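Local coordinates for Oxidored_FMN domain-containing protein ([Pseudomonas] geniculata N1, PDB 6L6J), which is an amine oxidase acting on 6-hydroxypseudooxynicotine that binds FMN, a [4Fe-4S] cluster and ADP, at residues A[504-509]-A[613-618]; A[522-527]-A[585-590]. All blocks are in the same frame, centred on the assembly; numbering follows the deposited sequence.

Contact 1 (A[504-509]-A[613-618]); sequences PHVLTP and VVLVTG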
loop_
_atom_site.group_PDB
_atom_site.type_symbol
_atom_site.label_atom_id
_atom_site.label_comp_id
_atom_site.label_asym_id
_atom_site.label_seq_id
_atom_site.Cartn_x
_atom_site.Cartn_y
_atom_site.Cartn_z
ATOM N N PRO A 504 -36.694 -11.126 9.188
ATOM C CA PRO A 504 -36.302 -9.833 9.766
ATOM C C PRO A 504 -35.012 -9.854 10.607
ATOM O O PRO A 504 -34.453 -8.799 10.820
ATOM C CB PRO A 504 -37.497 -9.475 10.669
ATOM C CG PRO A 504 -38.093 -10.828 11.033
ATOM C CD PRO A 504 -37.953 -11.635 9.763
ATOM N N HIS A 505 -34.568 -11.030 11.062
ATOM C CA HIS A 505 -33.294 -11.162 11.821
ATOM C C HIS A 505 -32.088 -11.065 10.859
ATOM O O HIS A 505 -30.932 -10.945 11.364
ATOM C CB HIS A 505 -33.312 -12.428 12.700
ATOM C CG HIS A 505 -33.049 -13.698 11.963
ATOM N ND1 HIS A 505 -33.891 -14.160 10.970
ATOM C CD2 HIS A 505 -32.039 -14.596 12.066
ATOM C CE1 HIS A 505 -33.403 -15.287 10.489
ATOM N NE2 HIS A 505 -32.260 -15.571 11.135
ATOM N N VAL A 506 -32.329 -11.124 9.535
ATOM C CA VAL A 506 -31.267 -11.047 8.479
ATOM C C VAL A 506 -30.956 -9.573 8.168
ATOM O O VAL A 506 -31.897 -8.789 7.928
ATOM C CB VAL A 506 -31.653 -11.824 7.211
ATOM C CG1 VAL A 506 -30.541 -11.781 6.166
ATOM C CG2 VAL A 506 -32.019 -13.265 7.523
ATOM N N LEU A 507 -29.670 -9.218 8.166
ATOM C CA LEU A 507 -29.181 -7.831 7.969
ATOM C C LEU A 507 -28.144 -7.791 6.837
ATOM O O LEU A 507 -27.693 -8.853 6.358
ATOM C CB LEU A 507 -28.549 -7.345 9.275
ATOM C CG LEU A 507 -29.369 -7.569 10.549
ATOM C CD1 LEU A 507 -28.520 -7.330 11.787
ATOM C CD2 LEU A 507 -30.605 -6.681 10.566
ATOM N N THR A 508 -27.774 -6.574 6.455
ATOM C CA THR A 508 -26.711 -6.240 5.478
ATOM C C THR A 508 -25.781 -5.228 6.131
ATOM O O THR A 508 -26.125 -4.653 7.164
ATOM C CB THR A 508 -27.305 -5.644 4.200
ATOM O OG1 THR A 508 -27.355 -4.229 4.368
ATOM C CG2 THR A 508 -28.684 -6.176 3.872
ATOM N N PRO A 509 -24.578 -4.977 5.565
ATOM C CA PRO A 509 -23.693 -3.934 6.075
ATOM C C PRO A 509 -24.367 -2.571 6.272
ATOM O O PRO A 509 -23.895 -1.847 7.109
ATOM C CB PRO A 509 -22.602 -3.848 4.997
ATOM C CG PRO A 509 -22.544 -5.235 4.413
ATOM C CD PRO A 509 -23.975 -5.728 4.459
ATOM N N VAL A 613 -27.889 -12.590 11.398
ATOM C CA VAL A 613 -27.144 -13.006 10.172
ATOM C C VAL A 613 -26.806 -11.743 9.394
ATOM O O VAL A 613 -27.770 -11.020 9.052
ATOM C CB VAL A 613 -27.987 -13.959 9.303
ATOM C CG1 VAL A 613 -27.338 -14.213 7.946
ATOM C CG2 VAL A 613 -28.281 -15.275 10.016
ATOM N N VAL A 614 -25.522 -11.465 9.140
ATOM C CA VAL A 614 -25.164 -10.331 8.239
ATOM C C VAL A 614 -24.652 -10.931 6.925
ATOM O O VAL A 614 -23.647 -11.692 6.952
ATOM C CB VAL A 614 -24.180 -9.324 8.865
ATOM C CG1 VAL A 614 -24.175 -8.021 8.087
ATOM C CG2 VAL A 614 -24.486 -9.048 10.330
ATOM N N LEU A 615 -25.380 -10.662 5.835
ATOM C CA LEU A 615 -24.973 -10.998 4.449
ATOM C C LEU A 615 -24.103 -9.864 3.872
ATOM O O LEU A 615 -24.606 -8.746 3.701
ATOM C CB LEU A 615 -26.235 -11.243 3.616
ATOM C CG LEU A 615 -27.124 -12.400 4.077
ATOM C CD1 LEU A 615 -28.403 -12.464 3.265
ATOM C CD2 LEU A 615 -26.402 -13.737 3.996
ATOM N N VAL A 616 -22.826 -10.161 3.613
ATOM C CA VAL A 616 -21.846 -9.253 2.943
ATOM C C VAL A 616 -21.433 -9.916 1.622
ATOM O O VAL A 616 -20.437 -10.683 1.627
ATOM C CB VAL A 616 -20.624 -8.955 3.845
ATOM C CG1 VAL A 616 -19.961 -7.647 3.450
ATOM C CG2 VAL A 616 -20.971 -8.923 5.326
ATOM N N THR A 617 -22.179 -9.641 0.540
ATOM C CA THR A 617 -22.076 -10.384 -0.753
ATOM C C THR A 617 -21.911 -9.452 -1.967
ATOM O O THR A 617 -21.635 -9.967 -3.063
ATOM C CB THR A 617 -23.277 -11.326 -0.936
ATOM O OG1 THR A 617 -24.447 -10.516 -1.023
ATOM C CG2 THR A 617 -23.417 -12.325 0.193
ATOM N N GLY A 618 -22.045 -8.139 -1.813
ATOM C CA GLY A 618 -21.814 -7.215 -2.939
ATOM C C GLY A 618 -22.637 -5.954 -2.805
ATOM O O GLY A 618 -23.364 -5.816 -1.783
#

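Contact 2 (A[522-527]-A[585-590]); sequences SVIVYD and TAIASI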
loop_
_atom_site.group_PDB
_atom_site.type_symbol
_atom_site.label_atom_id
_atom_site.label_comp_id
_atom_site.label_asym_id
_atom_site.label_seq_id
_atom_site.Cartn_x
_atom_site.Cartn_y
_atom_site.Cartn_z
ATOM N N SER A 522 -25.949 -14.777 19.329
ATOM C CA SER A 522 -25.030 -15.269 18.282
ATOM C C SER A 522 -25.355 -14.518 16.991
ATOM O O SER A 522 -26.493 -14.058 16.842
ATOM C CB SER A 522 -25.156 -16.750 18.127
ATOM O OG SER A 522 -26.490 -17.086 17.763
ATOM N N VAL A 523 -24.369 -14.358 16.109
ATOM C CA VAL A 523 -24.561 -13.748 14.764
ATOM C C VAL A 523 -23.534 -14.364 13.807
ATOM O O VAL A 523 -22.332 -14.501 14.185
ATOM C CB VAL A 523 -24.495 -12.210 14.809
ATOM C CG1 VAL A 523 -23.292 -11.719 15.589
ATOM C CG2 VAL A 523 -24.502 -11.597 13.423
ATOM N N ILE A 524 -24.030 -14.766 12.632
ATOM C CA ILE A 524 -23.213 -15.238 11.478
ATOM C C ILE A 524 -23.017 -14.073 10.507
ATOM O O ILE A 524 -24.035 -13.476 10.054
ATOM C CB ILE A 524 -23.856 -16.448 10.781
ATOM C CG1 ILE A 524 -23.586 -17.733 11.572
ATOM C CG2 ILE A 524 -23.363 -16.545 9.349
ATOM C CD1 ILE A 524 -24.365 -18.931 11.090
ATOM N N VAL A 525 -21.757 -13.756 10.218
ATOM C CA VAL A 525 -21.378 -12.785 9.147
ATOM C C VAL A 525 -20.886 -13.627 7.989
ATOM O O VAL A 525 -19.948 -14.399 8.205
ATOM C CB VAL A 525 -20.319 -11.762 9.598
ATOM C CG1 VAL A 525 -20.100 -10.684 8.562
ATOM C CG2 VAL A 525 -20.696 -11.130 10.924
ATOM N N TYR A 526 -21.580 -13.541 6.855
ATOM C CA TYR A 526 -21.301 -14.330 5.629
ATOM C C TYR A 526 -20.581 -13.412 4.649
ATOM O O TYR A 526 -21.151 -12.355 4.282
ATOM C CB TYR A 526 -22.600 -14.910 5.076
ATOM C CG TYR A 526 -22.448 -15.890 3.939
ATOM C CD1 TYR A 526 -21.565 -16.957 4.009
ATOM C CD2 TYR A 526 -23.251 -15.787 2.815
ATOM C CE1 TYR A 526 -21.468 -17.870 2.971
ATOM C CE2 TYR A 526 -23.173 -16.697 1.776
ATOM C CZ TYR A 526 -22.271 -17.734 1.851
ATOM O OH TYR A 526 -22.192 -18.612 0.810
ATOM N N ASP A 527 -19.337 -13.773 4.328
ATOM C CA ASP A 527 -18.420 -12.981 3.475
ATOM C C ASP A 527 -18.339 -13.631 2.091
ATOM O O ASP A 527 -17.693 -14.683 1.975
ATOM C CB ASP A 527 -17.047 -12.850 4.131
ATOM C CG ASP A 527 -16.112 -11.961 3.348
ATOM O OD1 ASP A 527 -16.630 -11.206 2.481
ATOM O OD2 ASP A 527 -14.883 -12.032 3.616
ATOM N N THR A 585 -17.033 -22.770 3.049
ATOM C CA THR A 585 -18.411 -23.070 3.499
ATOM C C THR A 585 -19.376 -22.042 2.907
ATOM O O THR A 585 -19.120 -20.829 3.033
ATOM C CB THR A 585 -18.530 -23.100 5.036
ATOM O OG1 THR A 585 -17.745 -24.163 5.569
ATOM C CG2 THR A 585 -19.935 -23.342 5.524
ATOM N N ALA A 586 -20.468 -22.526 2.310
ATOM C CA ALA A 586 -21.563 -21.695 1.760
ATOM C C ALA A 586 -22.831 -21.886 2.605
ATOM O O ALA A 586 -23.005 -22.965 3.232
ATOM C CB ALA A 586 -21.804 -22.059 0.318
ATOM N N ILE A 587 -23.703 -20.879 2.578
ATOM C CA ILE A 587 -25.055 -20.923 3.189
ATOM C C ILE A 587 -26.045 -21.502 2.173
ATOM O O ILE A 587 -26.208 -20.898 1.088
ATOM C CB ILE A 587 -25.447 -19.516 3.659
ATOM C CG1 ILE A 587 -24.586 -19.100 4.853
ATOM C CG2 ILE A 587 -26.930 -19.448 3.977
ATOM C CD1 ILE A 587 -24.930 -17.745 5.419
ATOM N N ALA A 588 -26.690 -22.616 2.530
ATOM C CA ALA A 588 -27.773 -23.262 1.746
ATOM C C ALA A 588 -29.064 -22.467 1.943
ATOM O O ALA A 588 -29.780 -22.204 0.941
ATOM C CB ALA A 588 -27.960 -24.701 2.158
ATOM N N SER A 589 -29.342 -22.084 3.187
ATOM C CA SER A 589 -30.668 -21.566 3.621
ATOM C C SER A 589 -30.549 -20.924 5.010
ATOM O O SER A 589 -29.651 -21.334 5.775
ATOM C CB SER A 589 -31.714 -22.682 3.595
ATOM O OG SER A 589 -31.694 -23.441 4.805
ATOM N N ILE A 590 -31.448 -19.981 5.311
ATOM C CA ILE A 590 -31.502 -19.254 6.611
ATOM C C ILE A 590 -32.860 -19.518 7.257
ATOM O O ILE A 590 -33.849 -19.066 6.677
ATOM C CB ILE A 590 -31.244 -17.743 6.430
ATOM C CG1 ILE A 590 -29.860 -17.471 5.829
ATOM C CG2 ILE A 590 -31.419 -17.020 7.756
ATOM C CD1 ILE A 590 -29.650 -16.039 5.365
#

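Contact 1 (A[504-509]-A[613-618])
Leu507 grips strand 613-616 with both of its backbone polar atoms. Its N donates to Val613 O at 2.8 Å, nearly along the axis of that carbonyl, while its O accepts from Leu615 N at 3.0 Å, the donor standing somewhat above the carbonyl plane. A weak, longer bond from Val613 N to His505 O extends this ladder toward the N terminus. Val506 pairs with Val613 and Leu507 with Val614 in parallel register, so the short strand 506-507 adds one edge to the mixed sheet that probably belongs to the OYE-like second alpha/beta domain, beside strand 612-621. The beta-branched Val506, Val613, Val614 and Val616 suit the extended backbone, while Leu615 has the longer reach. On one face, Val506 turns CG1 anti to its backbone N (chi1 -178°) and lays it obliquely against Leu615 CD1, 3.7 Å away; the imidazole of His505, just before the strand, crosses Val613 obliquely, NE2 reaching CG2 at 4.1 Å. On the other, Val614 CG1 lies under the Thr508-Pro509 peptide, 3.8 Å from Thr508 C. Pro509 follows, its CG 3.7 Å from Val616 CG1 and its CD beside Leu615 O, where an N-H would have continued the ladder. An alanine at Pro509 would probably weaken the packing on Val616, since CG and CD of the ring would be gone. Farther out, Thr508 is the N-cap of helix 509-513: its OG1 bonds Glu510 N, and its own N bonds the Asp511 carboxylate. Ile590 touches His505, Val506 and Val613, whereas Met533 of helix 533-542 packs against both Pro509 and Val616.

Contact 2 (A[522-527]-A[585-590])
The phenol of Tyr526 reaches from strand 522-527 to the backbone of strand 585-590, while the side chain of Ile587 runs past it in the opposite direction. CG of Tyr526 lies anti to its backbone N (chi1 -172°), which sends the ring outward across the gap. Over one ring face sits the terminal methyl of Ile587, CD1, making a CH-pi contact 3.7 Å from the centroid and 23° off the normal; it stands closest to the root of the ring, at CG. The long, unbranched end of the isoleucine, extended along CG1-CD1, places the methyl there. At the other end of the ring the hydroxyl's main partner is His494 NE2, which helps to fix the phenol tip; Ile587 N adds a weak hydrogen bond to Tyr526 OH, 3.2 Å away. Ala586 lies beside the same oxygen, its small side chain adding little bulk. Thr585 O approaches the ring edge in plane, 3.8 Å from Tyr526 CE1. Ile524, two residues earlier on the same face, adds its CG2 to Ile587 CD1 at 4.4 Å. The strands cross at -113°, their axes 8.6 Å apart; they belong to different sheets, the mixed one and the three-stranded antiparallel one, and meet through side chains. Behind strand 522-527, Val525 packs on helix 533-542; strand 612-621 lies alongside, giving Leu615 to Tyr526, and Val595 of strand 594-599 meets Ile524.

In the fold
From the N terminus the chain first forms the FMN-binding barrel and enters the ADP-binding Rossmann-like region before reaching 504-509, the first half of contact 1. Strand 522-527 then opens contact 2, which 585-590 closes after the intervening helices and strands. Only later does 613-618 return to close contact 1, so contact 2 is nested inside the loop of contact 1. Strand 612-621 runs between 506-507 and 522-527, and bonds such as Val614 N to Ile524 O bind the two contacts directly. Contact 1 thus joins edge and interior of the mixed sheet, whereas contact 2 ties that sheet to the three-stranded antiparallel sheet.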